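Local coordinates for alpha-1,3-glucanase (Streptomyces thermodiastaticus, PDB 7C7D), which probably hydrolyses the internal alpha-1,3-glucosidic linkages of alpha-1,3-glucan, as a thermostable glycosidase of family GH87, at residues A[137-148]-A[159-170]; A[527-535]-A[583-591]. One frame throughout, in Å; residues are numbered along the deposited sequence. Where two conformers were deposited one is given.

Interaction 1: A[137-148]-A[159-170]; sequences RSLTVTSKYSYV and HHFYDNTRLLLG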
# COMPACT_ATOMS: atom_id res chain seq x y z
N ARG A 137 -25.10 -16.85 -2.40
CA ARG A 137 -24.77 -15.48 -2.72
C ARG A 137 -23.59 -15.52 -3.67
O ARG A 137 -22.87 -16.52 -3.75
CB ARG A 137 -24.36 -14.70 -1.49
CG ARG A 137 -25.46 -14.11 -0.68
CD ARG A 137 -24.99 -13.85 0.75
NE ARG A 137 -24.79 -15.07 1.53
CZ ARG A 137 -23.75 -15.91 1.46
NH1 ARG A 137 -22.70 -15.67 0.69
NH2 ARG A 137 -23.73 -16.99 2.22
N SER A 138 -23.39 -14.42 -4.37
CA SER A 138 -22.31 -14.30 -5.33
C SER A 138 -21.51 -13.05 -5.02
O SER A 138 -21.95 -12.18 -4.26
CB SER A 138 -22.85 -14.23 -6.76
OG SER A 138 -23.71 -13.11 -6.90
N LEU A 139 -20.33 -12.97 -5.61
CA LEU A 139 -19.51 -11.78 -5.48
C LEU A 139 -19.92 -10.78 -6.56
O LEU A 139 -20.10 -11.16 -7.72
CB LEU A 139 -18.04 -12.14 -5.66
CG LEU A 139 -17.40 -12.99 -4.57
CD1 LEU A 139 -16.21 -13.75 -5.12
CD2 LEU A 139 -16.98 -12.11 -3.40
N THR A 140 -20.08 -9.53 -6.17
CA THR A 140 -20.31 -8.47 -7.15
C THR A 140 -18.97 -8.06 -7.76
O THR A 140 -18.01 -7.78 -7.04
CB THR A 140 -20.97 -7.27 -6.47
OG1 THR A 140 -22.22 -7.68 -5.91
CG2 THR A 140 -21.20 -6.14 -7.47
N VAL A 141 -18.90 -8.04 -9.09
CA VAL A 141 -17.70 -7.64 -9.79
C VAL A 141 -18.03 -6.49 -10.73
O VAL A 141 -19.07 -6.51 -11.41
CB VAL A 141 -17.04 -8.81 -10.55
CG1 VAL A 141 -16.40 -9.79 -9.58
CG2 VAL A 141 -18.04 -9.53 -11.43
N THR A 142 -17.17 -5.48 -10.75
CA THR A 142 -17.46 -4.30 -11.55
C THR A 142 -16.17 -3.63 -11.98
O THR A 142 -15.10 -3.84 -11.40
CB THR A 142 -18.34 -3.30 -10.79
OG1 THR A 142 -18.65 -2.20 -11.65
CG2 THR A 142 -17.63 -2.79 -9.54
N SER A 143 -16.29 -2.81 -13.03
CA SER A 143 -15.24 -1.93 -13.50
C SER A 143 -15.41 -0.50 -13.01
O SER A 143 -14.57 0.35 -13.32
CB SER A 143 -15.18 -1.94 -15.03
OG SER A 143 -16.44 -1.55 -15.58
N LYS A 144 -16.46 -0.24 -12.23
CA LYS A 144 -16.81 1.12 -11.83
C LYS A 144 -15.65 1.83 -11.13
O LYS A 144 -15.42 3.02 -11.36
CB LYS A 144 -18.05 1.09 -10.93
CG LYS A 144 -18.36 2.44 -10.30
CD LYS A 144 -19.59 2.38 -9.41
CE LYS A 144 -19.90 3.76 -8.86
NZ LYS A 144 -21.09 3.76 -7.97
N TYR A 145 -14.92 1.12 -10.28
CA TYR A 145 -13.87 1.72 -9.47
C TYR A 145 -12.50 1.59 -10.11
O TYR A 145 -11.50 1.95 -9.48
CB TYR A 145 -13.87 1.11 -8.07
CG TYR A 145 -15.24 1.08 -7.46
CD1 TYR A 145 -15.81 2.24 -6.95
CD2 TYR A 145 -15.98 -0.08 -7.42
CE1 TYR A 145 -17.08 2.23 -6.41
CE2 TYR A 145 -17.25 -0.11 -6.88
CZ TYR A 145 -17.80 1.06 -6.38
OH TYR A 145 -19.06 1.03 -5.84
N SER A 146 -12.43 1.09 -11.34
CA SER A 146 -11.20 0.75 -12.02
C SER A 146 -11.03 1.61 -13.27
O SER A 146 -11.94 2.34 -13.68
CB SER A 146 -11.20 -0.74 -12.40
OG SER A 146 -11.29 -1.56 -11.24
N TYR A 147 -9.85 1.51 -13.89
CA TYR A 147 -9.51 2.20 -15.13
C TYR A 147 -9.43 3.71 -14.91
O TYR A 147 -10.32 4.47 -15.30
CB TYR A 147 -10.47 1.83 -16.28
CG TYR A 147 -10.51 0.34 -16.52
CD1 TYR A 147 -9.57 -0.27 -17.35
CD2 TYR A 147 -11.46 -0.46 -15.91
CE1 TYR A 147 -9.60 -1.65 -17.57
CE2 TYR A 147 -11.49 -1.83 -16.12
CZ TYR A 147 -10.57 -2.41 -16.95
OH TYR A 147 -10.58 -3.77 -17.16
N VAL A 148 -8.34 4.12 -14.28
CA VAL A 148 -8.12 5.48 -13.81
C VAL A 148 -7.03 6.11 -14.66
O VAL A 148 -5.95 5.52 -14.83
CB VAL A 148 -7.73 5.48 -12.33
CG1 VAL A 148 -7.34 6.87 -11.87
CG2 VAL A 148 -8.86 4.91 -11.48
N HIS A 159 -4.44 3.05 -15.50
CA HIS A 159 -4.01 2.11 -14.47
C HIS A 159 -5.21 1.75 -13.60
O HIS A 159 -6.35 2.10 -13.90
CB HIS A 159 -2.82 2.67 -13.67
CG HIS A 159 -3.07 4.02 -13.07
ND1 HIS A 159 -2.90 5.20 -13.77
CD2 HIS A 159 -3.48 4.38 -11.82
CE1 HIS A 159 -3.18 6.22 -12.98
NE2 HIS A 159 -3.53 5.76 -11.80
N HIS A 160 -4.95 1.01 -12.52
CA HIS A 160 -5.99 0.67 -11.55
C HIS A 160 -7.03 -0.27 -12.17
O HIS A 160 -8.23 -0.03 -12.09
CB HIS A 160 -6.63 1.94 -10.99
CG HIS A 160 -7.12 1.83 -9.58
ND1 HIS A 160 -6.28 1.78 -8.49
CD2 HIS A 160 -8.38 1.82 -9.08
CE1 HIS A 160 -7.00 1.72 -7.38
NE2 HIS A 160 -8.28 1.74 -7.72
N PHE A 161 -6.55 -1.34 -12.81
CA PHE A 161 -7.44 -2.24 -13.54
C PHE A 161 -8.22 -3.17 -12.62
O PHE A 161 -9.28 -3.67 -13.01
CB PHE A 161 -6.63 -3.11 -14.50
CG PHE A 161 -5.72 -2.33 -15.39
CD1 PHE A 161 -6.19 -1.24 -16.11
CD2 PHE A 161 -4.38 -2.68 -15.51
CE1 PHE A 161 -5.34 -0.53 -16.93
CE2 PHE A 161 -3.53 -1.97 -16.32
CZ PHE A 161 -4.01 -0.89 -17.04
N TYR A 162 -7.69 -3.46 -11.44
CA TYR A 162 -8.27 -4.44 -10.54
C TYR A 162 -9.11 -3.76 -9.47
O TYR A 162 -9.16 -2.53 -9.37
CB TYR A 162 -7.17 -5.32 -9.92
CG TYR A 162 -6.46 -6.20 -10.93
CD1 TYR A 162 -5.42 -5.70 -11.70
CD2 TYR A 162 -6.86 -7.53 -11.14
CE1 TYR A 162 -4.79 -6.49 -12.65
CE2 TYR A 162 -6.25 -8.32 -12.10
CZ TYR A 162 -5.21 -7.79 -12.85
OH TYR A 162 -4.60 -8.57 -13.80
N ASP A 163 -9.76 -4.59 -8.67
CA ASP A 163 -10.67 -4.17 -7.62
C ASP A 163 -10.78 -5.37 -6.68
O ASP A 163 -10.42 -6.49 -7.05
CB ASP A 163 -12.04 -3.84 -8.23
CG ASP A 163 -13.00 -3.26 -7.24
OD1 ASP A 163 -12.58 -2.35 -6.51
OD2 ASP A 163 -14.17 -3.71 -7.22
N ASN A 164 -11.28 -5.13 -5.47
CA ASN A 164 -11.45 -6.19 -4.49
C ASN A 164 -12.91 -6.30 -4.11
O ASN A 164 -13.57 -5.29 -3.81
CB ASN A 164 -10.58 -5.94 -3.25
CG ASN A 164 -9.12 -6.22 -3.52
OD1 ASN A 164 -8.62 -7.30 -3.23
ND2 ASN A 164 -8.42 -5.24 -4.10
N THR A 165 -13.42 -7.52 -4.12
CA THR A 165 -14.79 -7.80 -3.74
C THR A 165 -14.78 -8.86 -2.65
O THR A 165 -13.95 -9.77 -2.68
CB THR A 165 -15.60 -8.23 -4.97
OG1 THR A 165 -16.97 -8.42 -4.60
CG2 THR A 165 -15.05 -9.51 -5.59
N ARG A 166 -15.67 -8.72 -1.67
CA ARG A 166 -15.63 -9.58 -0.50
C ARG A 166 -17.01 -10.16 -0.20
O ARG A 166 -18.04 -9.63 -0.61
CB ARG A 166 -15.10 -8.83 0.74
CG ARG A 166 -16.06 -7.80 1.31
CD ARG A 166 -15.50 -7.16 2.58
NE ARG A 166 -16.42 -6.18 3.14
CZ ARG A 166 -16.27 -5.58 4.32
NH1 ARG A 166 -15.22 -5.86 5.08
NH2 ARG A 166 -17.17 -4.71 4.74
N LEU A 167 -16.99 -11.26 0.55
CA LEU A 167 -18.22 -11.95 0.91
C LEU A 167 -17.96 -12.79 2.14
O LEU A 167 -16.97 -13.52 2.20
CB LEU A 167 -18.64 -12.86 -0.25
CG LEU A 167 -20.03 -13.50 -0.28
CD1 LEU A 167 -21.09 -12.48 0.10
CD2 LEU A 167 -20.29 -14.07 -1.66
N LEU A 168 -18.85 -12.69 3.13
CA LEU A 168 -18.89 -13.70 4.18
C LEU A 168 -19.44 -14.98 3.58
O LEU A 168 -20.44 -14.96 2.86
CB LEU A 168 -19.80 -13.23 5.33
CG LEU A 168 -19.30 -12.06 6.17
CD1 LEU A 168 -20.41 -11.51 7.06
CD2 LEU A 168 -18.10 -12.46 7.01
N LEU A 169 -18.79 -16.11 3.87
CA LEU A 169 -19.20 -17.36 3.23
C LEU A 169 -20.48 -17.94 3.81
O LEU A 169 -21.10 -18.78 3.17
CB LEU A 169 -18.07 -18.39 3.30
CG LEU A 169 -16.81 -18.06 2.50
CD1 LEU A 169 -15.71 -19.07 2.80
CD2 LEU A 169 -17.09 -18.00 1.01
N GLY A 170 -20.90 -17.50 5.00
CA GLY A 170 -21.99 -18.16 5.70
C GLY A 170 -21.66 -19.55 6.18
O GLY A 170 -22.54 -20.25 6.69
O HOH W 1 -19.43 -8.89 -3.30
O HOH W 2 -12.34 -4.14 -12.89
O HOH W 3 -10.69 2.06 -6.57
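Leu167 packs its CB against Leu139 CD2 at 3.6 Å, the first of several contacts made by one side chain between two strands. With CG anti to the backbone N (chi1 -168°), the branch swings across to Arg137, where CG and CD1 both lie beside NH1; CD2, the other branch tip, rests 3.6 Å from Ser138 O. The Arg137 guanidinium continues past it, with Leu168 O over one face and a weak hydrogen bond at its edge, NH2 to Leu169 O. Next along, Thr165 OG1 donates to Thr140 O at 2.7 Å and accepts from a water that also takes the Thr140 N-H and gives to Arg166 O, so two hydrogen bonds fix the rotation of this hydroxyl. Beyond the strands the segments close up: Ser146 OG donates to Tyr162 O at 3.0 Å from above the carbonyl plane, and Val148 and His159 form an antiparallel hydrogen-bonded pair. Strands 137-142 and 163-169 run antiparallel at 166°, their axes come no nearer than 6.5 Å, and each takes its backbone partner elsewhere: the first pairs with strand 123-130, the second with strand 109-117, while Asp163 and His160 reach His326 and Asn402 beyond this two-sheet domain.

Interaction 2: A[527-535]-A[583-591]; sequences TGTVVVQAE and SDCSTWPQP
Trp588 pushes the rim of its indole against two polar side chains, Gln533 and Glu535, and each is turned steeply to it. The carboxylate of Glu535 comes from the opposite direction, its plane at 74° to the ring, and sets OE2 at the ring edge, 3.0 Å from Trp588 CZ2. Gln533 crosses the indole at about a right angle, amide and ring planes 84° apart, with NE2 3.8 Å from Trp588 CH2. Its chain is fully stretched, CG anti to the backbone N (chi1 -179°), which carries the amide out to the indole rim. There NE2 donates to Glu535 OE1 at 2.8 Å, from above the carboxylate plane, and also to Pro470 O, while Gln533 OE1 is hydrogen-bonded to Ser500 OG. A leucine in place of Gln533 has no amide to give Glu535 OE1, and the carboxylate would probably be freer to turn away from the indole edge. His469 and Tyr556 stack with Trp588, adding aromatic partners to the polar contacts at its rim. Farther along, the Pro589 ring lies obliquely against Val530, CG to CG1 at 3.9 Å, and Thr529 points its methyl CG2 at Pro589 O, 3.5 Å away. Pro591 CA adds a C-H...O contact to Gly528 O at 3.5 Å. Between the two segments the joining is thus made by van der Waals packing and C-H...O approaches, without a conventional hydrogen bond; at its polar end, a carboxylate oxygen facing the hydrogen-bearing edge of an indole is likely to be electrostatically favourable.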
# COMPACT_ATOMS: atom_id res chain seq x y z
N THR A 527 18.27 -11.04 -9.22
CA THR A 527 18.21 -9.63 -9.61
C THR A 527 18.38 -9.53 -11.11
O THR A 527 19.33 -10.08 -11.67
CB THR A 527 19.33 -8.88 -8.89
OG1 THR A 527 19.21 -9.07 -7.48
CG2 THR A 527 19.28 -7.40 -9.20
N GLY A 528 17.47 -8.82 -11.77
CA GLY A 528 17.51 -8.77 -13.23
C GLY A 528 18.76 -8.11 -13.78
O GLY A 528 19.34 -8.59 -14.76
N THR A 529 19.21 -7.02 -13.15
CA THR A 529 20.39 -6.33 -13.64
C THR A 529 21.52 -6.34 -12.61
O THR A 529 22.33 -7.27 -12.59
CB THR A 529 20.05 -4.91 -14.11
OG1 THR A 529 19.43 -4.18 -13.05
CG2 THR A 529 19.10 -4.95 -15.31
N VAL A 530 21.58 -5.33 -11.74
CA VAL A 530 22.73 -5.16 -10.85
C VAL A 530 22.28 -5.11 -9.39
O VAL A 530 21.18 -4.65 -9.06
CB VAL A 530 23.57 -3.91 -11.20
CG1 VAL A 530 24.15 -4.04 -12.60
CG2 VAL A 530 22.72 -2.64 -11.09
N VAL A 531 23.17 -5.57 -8.51
CA VAL A 531 22.90 -5.46 -7.07
C VAL A 531 22.95 -4.00 -6.62
O VAL A 531 22.13 -3.56 -5.80
CB VAL A 531 23.85 -6.37 -6.27
CG1 VAL A 531 23.61 -6.20 -4.78
CG2 VAL A 531 23.62 -7.82 -6.68
N VAL A 532 23.90 -3.23 -7.15
CA VAL A 532 24.07 -1.82 -6.81
C VAL A 532 24.08 -1.01 -8.10
O VAL A 532 24.96 -1.20 -8.95
CB VAL A 532 25.35 -1.55 -6.00
CG1 VAL A 532 25.50 -0.05 -5.75
CG2 VAL A 532 25.33 -2.32 -4.69
N GLN A 533 23.10 -0.11 -8.23
CA GLN A 533 23.01 0.82 -9.35
C GLN A 533 23.35 2.20 -8.78
O GLN A 533 22.51 2.84 -8.15
CB GLN A 533 21.60 0.77 -9.92
CG GLN A 533 21.35 1.68 -11.12
CD GLN A 533 19.93 1.56 -11.64
OE1 GLN A 533 19.44 0.45 -11.89
NE2 GLN A 533 19.27 2.69 -11.80
N ALA A 534 24.60 2.63 -8.97
CA ALA A 534 25.13 3.85 -8.37
C ALA A 534 25.25 4.93 -9.44
O ALA A 534 26.09 4.84 -10.33
CB ALA A 534 26.48 3.60 -7.70
N GLU A 535 24.40 5.95 -9.33
CA GLU A 535 24.35 7.01 -10.32
C GLU A 535 24.49 8.40 -9.73
O GLU A 535 24.47 9.38 -10.48
CB GLU A 535 23.04 6.93 -11.11
CG GLU A 535 22.92 5.64 -11.86
CD GLU A 535 21.64 5.56 -12.65
OE1 GLU A 535 20.63 5.15 -12.06
OE2 GLU A 535 21.65 5.95 -13.83
N SER A 583 31.40 -3.16 -17.01
CA SER A 583 32.62 -2.57 -17.55
C SER A 583 32.38 -1.26 -18.29
O SER A 583 33.29 -0.42 -18.35
CB SER A 583 33.36 -3.55 -18.46
OG SER A 583 33.65 -4.77 -17.79
N ASP A 584 31.20 -1.06 -18.87
CA ASP A 584 30.97 -0.00 -19.86
C ASP A 584 29.86 0.94 -19.38
O ASP A 584 28.68 0.63 -19.50
CB ASP A 584 30.61 -0.62 -21.21
CG ASP A 584 30.52 0.40 -22.32
OD1 ASP A 584 30.64 1.61 -22.05
OD2 ASP A 584 30.34 -0.02 -23.49
N CYS A 585 30.26 2.12 -18.89
CA CYS A 585 29.28 3.09 -18.40
C CYS A 585 28.45 3.70 -19.52
O CYS A 585 27.41 4.31 -19.23
CB CYS A 585 29.97 4.19 -17.61
SG CYS A 585 30.22 3.78 -15.88
N SER A 586 28.87 3.57 -20.78
CA SER A 586 28.09 4.14 -21.87
C SER A 586 26.93 3.24 -22.30
O SER A 586 26.17 3.62 -23.20
CB SER A 586 28.98 4.46 -23.08
OG SER A 586 29.39 3.27 -23.74
N THR A 587 26.78 2.07 -21.69
CA THR A 587 25.68 1.16 -21.98
C THR A 587 24.91 0.87 -20.70
O THR A 587 25.35 1.18 -19.59
CB THR A 587 26.19 -0.15 -22.59
OG1 THR A 587 26.96 -0.86 -21.61
CG2 THR A 587 27.04 0.12 -23.82
N TRP A 588 23.75 0.27 -20.87
CA TRP A 588 22.99 -0.04 -19.68
C TRP A 588 22.86 -1.55 -19.51
O TRP A 588 22.61 -2.26 -20.49
CB TRP A 588 21.60 0.59 -19.74
CG TRP A 588 21.61 1.91 -19.07
CD1 TRP A 588 21.91 3.11 -19.62
CD2 TRP A 588 21.33 2.15 -17.69
NE1 TRP A 588 21.83 4.10 -18.68
CE2 TRP A 588 21.48 3.54 -17.48
CE3 TRP A 588 20.97 1.34 -16.61
CZ2 TRP A 588 21.27 4.13 -16.24
CZ3 TRP A 588 20.77 1.93 -15.38
CH2 TRP A 588 20.92 3.31 -15.20
N PRO A 589 23.04 -2.04 -18.29
CA PRO A 589 22.80 -3.47 -18.03
C PRO A 589 21.36 -3.82 -18.37
O PRO A 589 20.42 -3.11 -17.99
CB PRO A 589 23.07 -3.61 -16.53
CG PRO A 589 23.86 -2.40 -16.15
CD PRO A 589 23.44 -1.31 -17.08
N GLN A 590 21.19 -4.91 -19.11
CA GLN A 590 19.85 -5.32 -19.49
C GLN A 590 19.48 -6.62 -18.79
O GLN A 590 20.33 -7.48 -18.57
CB GLN A 590 19.75 -5.52 -21.00
CG GLN A 590 20.14 -4.30 -21.82
CD GLN A 590 19.29 -3.09 -21.50
OE1 GLN A 590 18.07 -3.19 -21.34
NE2 GLN A 590 19.92 -1.92 -21.41
N PRO A 591 18.20 -6.80 -18.42
CA PRO A 591 17.74 -8.05 -17.81
C PRO A 591 17.55 -9.15 -18.84
O PRO A 591 18.09 -10.24 -18.66
CB PRO A 591 16.39 -7.66 -17.20
CG PRO A 591 15.90 -6.55 -18.07
CD PRO A 591 17.12 -5.80 -18.52

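Interaction 1 comes first along the chain and is complete before interaction 2 begins; their centres are 39 Å apart and their nearest atoms about 20 Å, so they do not touch. They share no sheet. Interaction 1 joins strands of the two antiparallel sheets in the N-terminal domain, with the side chain of Tyr162 about 7 Å from the bound calcium ion, and its side chains reach the neighbouring parallel beta-helix. Interaction 2 lies near the C-terminal end of that beta-helix, where residues 583-591, held also through the Cys558-Cys585 disulfide, fold back beside strand 530-534. Interaction 1 thus probably also helps to seat the N-terminal domain on the beta-helix, while interaction 2 fastens the end of the modelled chain to the last coils.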